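PDB 5OCR: kappa-carrageenase from Zobellia galactanivorans, which probably hydrolyses the beta-1,4 linkages of kappa-carrageenan, a sulfated galactan of red algae, through its family GH16 catalytic module. Local coordinates for residues A[19-24]-A[281-286]; A[98-102]-A[206-210]. All blocks are in the same frame, centred on the assembly; numbering follows the deposited sequence. Where two conformers were deposited one is given.

Contact 1. Residues A[19-24]-A[281-286]; sequences DQWTIK and RVWEKS
Strands 21-23 and 281-285 run antiparallel with their axes 4.5 Å apart at closest and at 139° to each other, pairing Thr-22 with Glu-284 as the hydrogen-bonded pair between the non-hydrogen-bonded pairs Trp-21/Lys-285 and Ile-23/Trp-283. Thr-22 N bonds Glu-284 O, nearly straight at 172°, and Glu-284 N returns a bond to Thr-22 O; Lys-24 N adds a further bond to Val-282 O. Ser-286 N reaches Gln-20 O in a weak bond, and a water links Gln-20 N to Ser-286 O. One face carries the aromatic side chains. CB of Lys-285 lies over the six-membered ring of Trp-21, 4.2 Å from its centroid, as a CH-pi contact, while Trp-21 CE3 rests 3.8 Å from Trp-283 CB and the two tryptophans cross at about a right angle. Ile-23, with CG1 anti to the backbone N (chi1 -156°), carries that atom over the five-membered ring of Trp-283 in a second CH-pi contact; the indole NE1 is bonded to the carbonyl of Gln-9. Beyond Trp-21 the Lys-285 chain slants across the Asp-19 carboxylate, leaving NZ 3.8 Å from Asp-19 OD2, a long salt bridge. On the other face, Thr-22 OG1 and Ser-286 OG share a hydrogen bond of 2.9 Å. There the Lys-24 chain crosses Glu-284 at about a right angle, its NZ 3.5 Å from Glu-284 OE1 in the conformer given, a salt bridge made doubtful by a second conformer. Here the N-terminal strand is laid along the last strand of the GH16 beta-jellyroll, which strand 100-107 flanks on its other edge. With one ionic pair long and the other doubtful, charge probably adds only modestly to the backbone bonds and the apolar contacts of the indoles.

Contact 2. Residues A[98-102]-A[206-210]; sequences TYGYF and EVNQN
Tyr-99 is clasped on both faces of its ring although it stands just outside the regular strand: the backbone N of Gln-209 lies 3.6 Å above one face, offset toward the rim, and the methyl CG2 of Thr-98 covers the opposite face. Val-207 CG1 meets the same ring in its plane, at the edge, 3.9 Å from CD1. With CG beside the backbone N (chi1 -58°), the ring is laid along the chain at Asn-208 and Gln-209, and its hydroxyl extends past Gln-209 CB to bond His-230. Asn-208, whose CB is directed away from residues 98-102, shapes the turn instead: OD1 accepts from Asn-210 N at 2.8 Å, an Asx turn, and also from the N of Glu-211. That turn leads from strand 200-207 into strand 211-216, so the contact sits at one end of an antiparallel strand pair of the GH16 jellyroll, the concanavalin-like beta-sandwich. Strand 100-107 enters the pairing at Gly-100, whose backbone angles would jam a side chain against the preceding carbonyl oxygen. Gly-100 and Val-207 form the hydrogen-bonded pair: Val-207 N meets Gly-100 O at 2.8 Å, and Gly-100 N returns a bond to Val-207 O. The carbonyl of Thr-98 is buried against Val-207 CG1 without a polar partner in the model. The other methyl, CG2, approaches Phe-102 CE2 obliquely at 3.8 Å, and that ring continues inward to Phe-119 and Leu-121. On the face of Tyr-101 and Glu-206, the non-hydrogen-bonded pair, Glu-206 CB packs 3.6 Å from Tyr-101 CD1, the ring and carboxylate planes 40° apart. The polar ends go to separate partners: Glu-206 OE1 to Tyr-215, OE2 to Ser-15, and the Tyr-101 hydroxyl to the carbonyl of Lys-13.

Overall arrangement
Strand 100-107 stands between the two contacts in the same sheet: its Tyr-101 meets strand 200-207 in contact 2 and strand 273-285 of contact 1 on its other edge. The centres lie about 10 Å apart, and the join is direct. Trp-283 N is 2.9 Å from Tyr-101 O, a probable hydrogen bond, Trp-21 CZ3 packs 3.7 Å from Tyr-101 CB, and Val-282 CG1 lies 3.6 Å from Phe-102 CE1. In sequence, contact 2 is nested within the loop closed by contact 1. The side chain of Arg-281, in contact 1, comes about 7 Å from a bound magnesium ion and forms a salt bridge with Glu-30, a ligand of a magnesium site.

Contact 1. Residues A[19-24]-A[281-286]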
loop_
_atom_site.group_PDB
_atom_site.type_symbol
_atom_site.label_atom_id
_atom_site.label_comp_id
_atom_site.label_asym_id
_atom_site.label_seq_id
_atom_site.Cartn_x
_atom_site.Cartn_y
_atom_site.Cartn_z
ATOM N N ASP A 19 -6.485 -26.081 3.727
ATOM C CA ASP A 19 -5.829 -25.605 2.508
ATOM C C ASP A 19 -4.312 -25.894 2.443
ATOM O O ASP A 19 -3.649 -25.875 3.472
ATOM C CB ASP A 19 -6.057 -24.088 2.373
ATOM C CG ASP A 19 -7.525 -23.730 2.135
ATOM O OD1 ASP A 19 -8.276 -24.498 1.477
ATOM O OD2 ASP A 19 -7.986 -22.689 2.572
ATOM N N GLN A 20 -3.772 -26.062 1.229
ATOM C CA GLN A 20 -2.349 -26.277 1.019
ATOM C C GLN A 20 -1.827 -25.016 0.365
ATOM O O GLN A 20 -2.509 -24.484 -0.519
ATOM C CB GLN A 20 -2.140 -27.364 -0.017
ATOM C CG GLN A 20 -2.561 -28.742 0.457
ATOM C CD GLN A 20 -1.566 -29.368 1.438
ATOM O OE1 GLN A 20 -0.328 -29.198 1.334
ATOM N NE2 GLN A 20 -2.105 -30.129 2.381
ATOM N N TRP A 21 -0.644 -24.566 0.763
ATOM C CA TRP A 21 -0.115 -23.279 0.193
ATOM C C TRP A 21 1.240 -23.475 -0.418
ATOM O O TRP A 21 2.126 -24.042 0.233
ATOM C CB TRP A 21 -0.028 -22.229 1.302
ATOM C CG TRP A 21 -1.357 -21.914 1.908
ATOM C CD1 TRP A 21 -1.921 -22.444 3.095
ATOM C CD2 TRP A 21 -2.341 -20.978 1.361
ATOM N NE1 TRP A 21 -3.185 -21.914 3.302
ATOM C CE2 TRP A 21 -3.504 -21.011 2.280
ATOM C CE3 TRP A 21 -2.365 -20.155 0.229
ATOM C CZ2 TRP A 21 -4.607 -20.225 2.068
ATOM C CZ3 TRP A 21 -3.499 -19.346 0.032
ATOM C CH2 TRP A 21 -4.577 -19.392 0.929
ATOM N N THR A 22 1.447 -22.990 -1.638
ATOM C CA THR A 22 2.740 -23.068 -2.366
ATOM C C THR A 22 3.315 -21.689 -2.598
ATOM O O THR A 22 2.630 -20.790 -3.117
ATOM C CB THR A 22 2.576 -23.777 -3.723
ATOM O OG1 THR A 22 2.062 -25.089 -3.416
ATOM C CG2 THR A 22 3.938 -23.926 -4.358
ATOM N N ILE A 23 4.534 -21.489 -2.116
ATOM C CA ILE A 23 5.141 -20.196 -2.252
ATOM C C ILE A 23 5.400 -19.871 -3.722
ATOM O O ILE A 23 5.678 -20.815 -4.532
ATOM C CB ILE A 23 6.386 -20.048 -1.366
ATOM C CG1 ILE A 23 6.589 -18.515 -1.113
ATOM C CG2 ILE A 23 7.537 -20.871 -1.991
ATOM C CD1 ILE A 23 7.154 -18.090 0.223
ATOM N N LYS A 24 5.212 -18.584 -4.091
ATOM C CA LYS A 24 5.386 -18.103 -5.456
ATOM C C LYS A 24 6.549 -17.119 -5.441
ATOM O O LYS A 24 6.399 -15.966 -4.992
ATOM C CB LYS A 24 4.075 -17.469 -5.944
ATOM C CG LYS A 24 2.883 -18.457 -5.997
ATOM C CD LYS A 24 3.139 -19.771 -6.747
ATOM C CE LYS A 24 2.998 -19.639 -8.242
ATOM N NZ LYS A 24 2.824 -21.024 -8.762
ATOM N N ARG A 281 6.053 -12.179 0.999
ATOM C CA ARG A 281 5.827 -13.585 0.601
ATOM C C ARG A 281 4.414 -13.724 0.016
ATOM O O ARG A 281 3.438 -13.180 0.540
ATOM C CB ARG A 281 5.991 -14.547 1.771
ATOM C CG ARG A 281 7.401 -14.564 2.348
ATOM C CD ARG A 281 7.395 -15.366 3.662
ATOM N NE ARG A 281 8.758 -15.305 4.221
ATOM C CZ ARG A 281 9.095 -15.523 5.508
ATOM N NH1 ARG A 281 8.195 -15.920 6.436
ATOM N NH2 ARG A 281 10.368 -15.410 5.872
ATOM N N VAL A 282 4.315 -14.454 -1.091
ATOM C CA VAL A 282 3.024 -14.691 -1.741
ATOM C C VAL A 282 2.881 -16.223 -1.892
ATOM O O VAL A 282 3.882 -16.910 -2.255
ATOM C CB VAL A 282 2.975 -14.029 -3.098
ATOM C CG1 VAL A 282 1.616 -14.301 -3.776
ATOM C CG2 VAL A 282 3.137 -12.543 -2.920
ATOM N N TRP A 283 1.693 -16.726 -1.626
ATOM C CA TRP A 283 1.399 -18.145 -1.840
ATOM C C TRP A 283 0.145 -18.276 -2.655
ATOM O O TRP A 283 -0.715 -17.386 -2.646
ATOM C CB TRP A 283 1.140 -18.918 -0.540
ATOM C CG TRP A 283 2.272 -18.984 0.461
ATOM C CD1 TRP A 283 3.139 -20.056 0.697
ATOM C CD2 TRP A 283 2.652 -17.937 1.386
ATOM N NE1 TRP A 283 4.016 -19.762 1.734
ATOM C CE2 TRP A 283 3.775 -18.472 2.182
ATOM C CE3 TRP A 283 2.139 -16.628 1.683
ATOM C CZ2 TRP A 283 4.349 -17.749 3.235
ATOM C CZ3 TRP A 283 2.740 -15.929 2.701
ATOM C CH2 TRP A 283 3.787 -16.457 3.468
ATOM N N GLU A 284 0.060 -19.382 -3.356
ATOM C CA GLU A 284 -1.215 -19.736 -4.015
ATOM C C GLU A 284 -1.720 -21.056 -3.428
ATOM O O GLU A 284 -0.940 -21.898 -2.958
ATOM C CB GLU A 284 -1.172 -19.697 -5.572
ATOM C CG GLU A 284 -0.929 -18.292 -6.183
ATOM C CD GLU A 284 -0.812 -18.257 -7.695
ATOM O OE1 GLU A 284 -0.095 -19.080 -8.278
ATOM O OE2 GLU A 284 -1.383 -17.385 -8.313
ATOM N N LYS A 285 -3.031 -21.178 -3.398
ATOM C CA LYS A 285 -3.730 -22.319 -2.740
ATOM C C LYS A 285 -3.839 -23.417 -3.751
ATOM O O LYS A 285 -4.098 -23.138 -4.910
ATOM C CB LYS A 285 -5.145 -21.836 -2.295
ATOM C CG LYS A 285 -5.857 -22.789 -1.384
ATOM C CD LYS A 285 -7.355 -22.665 -1.585
ATOM C CE LYS A 285 -7.807 -21.557 -0.695
ATOM N NZ LYS A 285 -9.288 -21.404 -0.737
ATOM N N SER A 286 -3.645 -24.672 -3.318
ATOM C CA SER A 286 -3.144 -25.724 -4.273
ATOM C C SER A 286 -4.101 -26.872 -4.460
ATOM O O SER A 286 -4.701 -27.308 -3.480
ATOM C CB SER A 286 -1.751 -26.254 -3.808
ATOM O OG SER A 286 -0.805 -25.160 -3.612
HETATM O O HOH W 1 -5.689 -26.318 -0.921
#

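Contact 2. Residues A[98-102]-A[206-210]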
loop_
_atom_site.group_PDB
_atom_site.type_symbol
_atom_site.label_atom_id
_atom_site.label_comp_id
_atom_site.label_asym_id
_atom_site.label_seq_id
_atom_site.Cartn_x
_atom_site.Cartn_y
_atom_site.Cartn_z
ATOM N N THR A 98 -4.410 -13.135 -8.463
ATOM C CA THR A 98 -5.798 -12.720 -8.094
ATOM C C THR A 98 -6.034 -13.284 -6.700
ATOM O O THR A 98 -6.008 -12.526 -5.703
ATOM C CB THR A 98 -6.846 -13.208 -9.118
ATOM O OG1 THR A 98 -6.513 -12.785 -10.457
ATOM C CG2 THR A 98 -8.279 -12.584 -8.732
ATOM N N TYR A 99 -6.079 -14.586 -6.608
ATOM C CA TYR A 99 -6.403 -15.169 -5.320
ATOM C C TYR A 99 -5.114 -15.738 -4.707
ATOM O O TYR A 99 -4.230 -16.077 -5.418
ATOM C CB TYR A 99 -7.379 -16.282 -5.475
ATOM C CG TYR A 99 -8.646 -15.856 -6.121
ATOM C CD1 TYR A 99 -9.338 -14.710 -5.722
ATOM C CD2 TYR A 99 -9.218 -16.690 -7.066
ATOM C CE1 TYR A 99 -10.498 -14.325 -6.392
ATOM C CE2 TYR A 99 -10.389 -16.342 -7.709
ATOM C CZ TYR A 99 -11.022 -15.156 -7.356
ATOM O OH TYR A 99 -12.193 -14.819 -8.028
ATOM N N GLY A 100 -5.015 -15.842 -3.398
ATOM C CA GLY A 100 -3.803 -16.358 -2.792
ATOM C C GLY A 100 -3.664 -15.781 -1.394
ATOM O O GLY A 100 -4.643 -15.221 -0.847
ATOM N N TYR A 101 -2.469 -15.901 -0.849
ATOM C CA TYR A 101 -2.154 -15.274 0.411
ATOM C C TYR A 101 -0.958 -14.365 0.266
ATOM O O TYR A 101 0.048 -14.774 -0.353
ATOM C CB TYR A 101 -1.828 -16.378 1.458
ATOM C CG TYR A 101 -1.910 -15.944 2.921
ATOM C CD1 TYR A 101 -3.009 -16.298 3.695
ATOM C CD2 TYR A 101 -0.837 -15.252 3.522
ATOM C CE1 TYR A 101 -3.084 -15.877 5.008
ATOM C CE2 TYR A 101 -0.954 -14.791 4.816
ATOM C CZ TYR A 101 -2.058 -15.178 5.555
ATOM O OH TYR A 101 -2.136 -14.801 6.891
ATOM N N PHE A 102 -1.042 -13.149 0.849
ATOM C CA PHE A 102 0.007 -12.124 0.666
ATOM C C PHE A 102 0.485 -11.618 2.019
ATOM O O PHE A 102 -0.397 -11.189 2.834
ATOM C CB PHE A 102 -0.555 -10.954 -0.148
ATOM C CG PHE A 102 -1.274 -11.419 -1.403
ATOM C CD1 PHE A 102 -0.583 -11.446 -2.616
ATOM C CD2 PHE A 102 -2.588 -11.900 -1.391
ATOM C CE1 PHE A 102 -1.170 -12.005 -3.749
ATOM C CE2 PHE A 102 -3.225 -12.374 -2.544
ATOM C CZ PHE A 102 -2.493 -12.423 -3.748
ATOM N N GLU A 206 -5.596 -12.872 3.041
ATOM C CA GLU A 206 -6.005 -14.045 2.305
ATOM C C GLU A 206 -7.148 -13.671 1.378
ATOM O O GLU A 206 -8.159 -13.126 1.850
ATOM C CB GLU A 206 -6.383 -15.107 3.363
ATOM C CG GLU A 206 -6.817 -16.414 2.748
ATOM C CD GLU A 206 -7.283 -17.374 3.843
ATOM O OE1 GLU A 206 -6.955 -17.146 5.010
ATOM O OE2 GLU A 206 -7.853 -18.461 3.523
ATOM N N VAL A 207 -7.010 -13.948 0.066
ATOM C CA VAL A 207 -7.954 -13.464 -0.927
ATOM C C VAL A 207 -8.471 -14.707 -1.674
ATOM O O VAL A 207 -7.669 -15.454 -2.258
ATOM C CB VAL A 207 -7.301 -12.537 -1.985
ATOM C CG1 VAL A 207 -8.338 -12.059 -2.999
ATOM C CG2 VAL A 207 -6.637 -11.342 -1.289
ATOM N N ASN A 208 -9.774 -14.938 -1.631
ATOM C CA ASN A 208 -10.347 -16.023 -2.441
ATOM C C ASN A 208 -11.603 -15.508 -3.194
ATOM O O ASN A 208 -11.962 -14.371 -3.050
ATOM C CB ASN A 208 -10.623 -17.304 -1.583
ATOM C CG ASN A 208 -11.620 -17.070 -0.479
ATOM O OD1 ASN A 208 -12.755 -16.582 -0.704
ATOM N ND2 ASN A 208 -11.257 -17.480 0.706
ATOM N N GLN A 209 -12.282 -16.363 -3.988
ATOM C CA GLN A 209 -13.419 -15.846 -4.772
ATOM C C GLN A 209 -14.542 -15.373 -3.911
ATOM O O GLN A 209 -15.390 -14.617 -4.396
ATOM C CB GLN A 209 -13.940 -16.935 -5.753
ATOM C CG GLN A 209 -14.400 -18.153 -5.006
ATOM C CD GLN A 209 -14.889 -19.266 -5.898
ATOM O OE1 GLN A 209 -15.451 -19.042 -6.974
ATOM N NE2 GLN A 209 -14.670 -20.500 -5.442
ATOM N N ASN A 210 -14.598 -15.853 -2.668
ATOM C CA ASN A 210 -15.683 -15.509 -1.785
ATOM C C ASN A 210 -15.474 -14.384 -0.751
ATOM O O ASN A 210 -16.399 -13.626 -0.430
ATOM C CB ASN A 210 -16.105 -16.761 -1.001
ATOM C CG ASN A 210 -16.541 -17.898 -1.906
ATOM O OD1 ASN A 210 -16.128 -19.089 -1.695
ATOM N ND2 ASN A 210 -17.386 -17.593 -2.873
#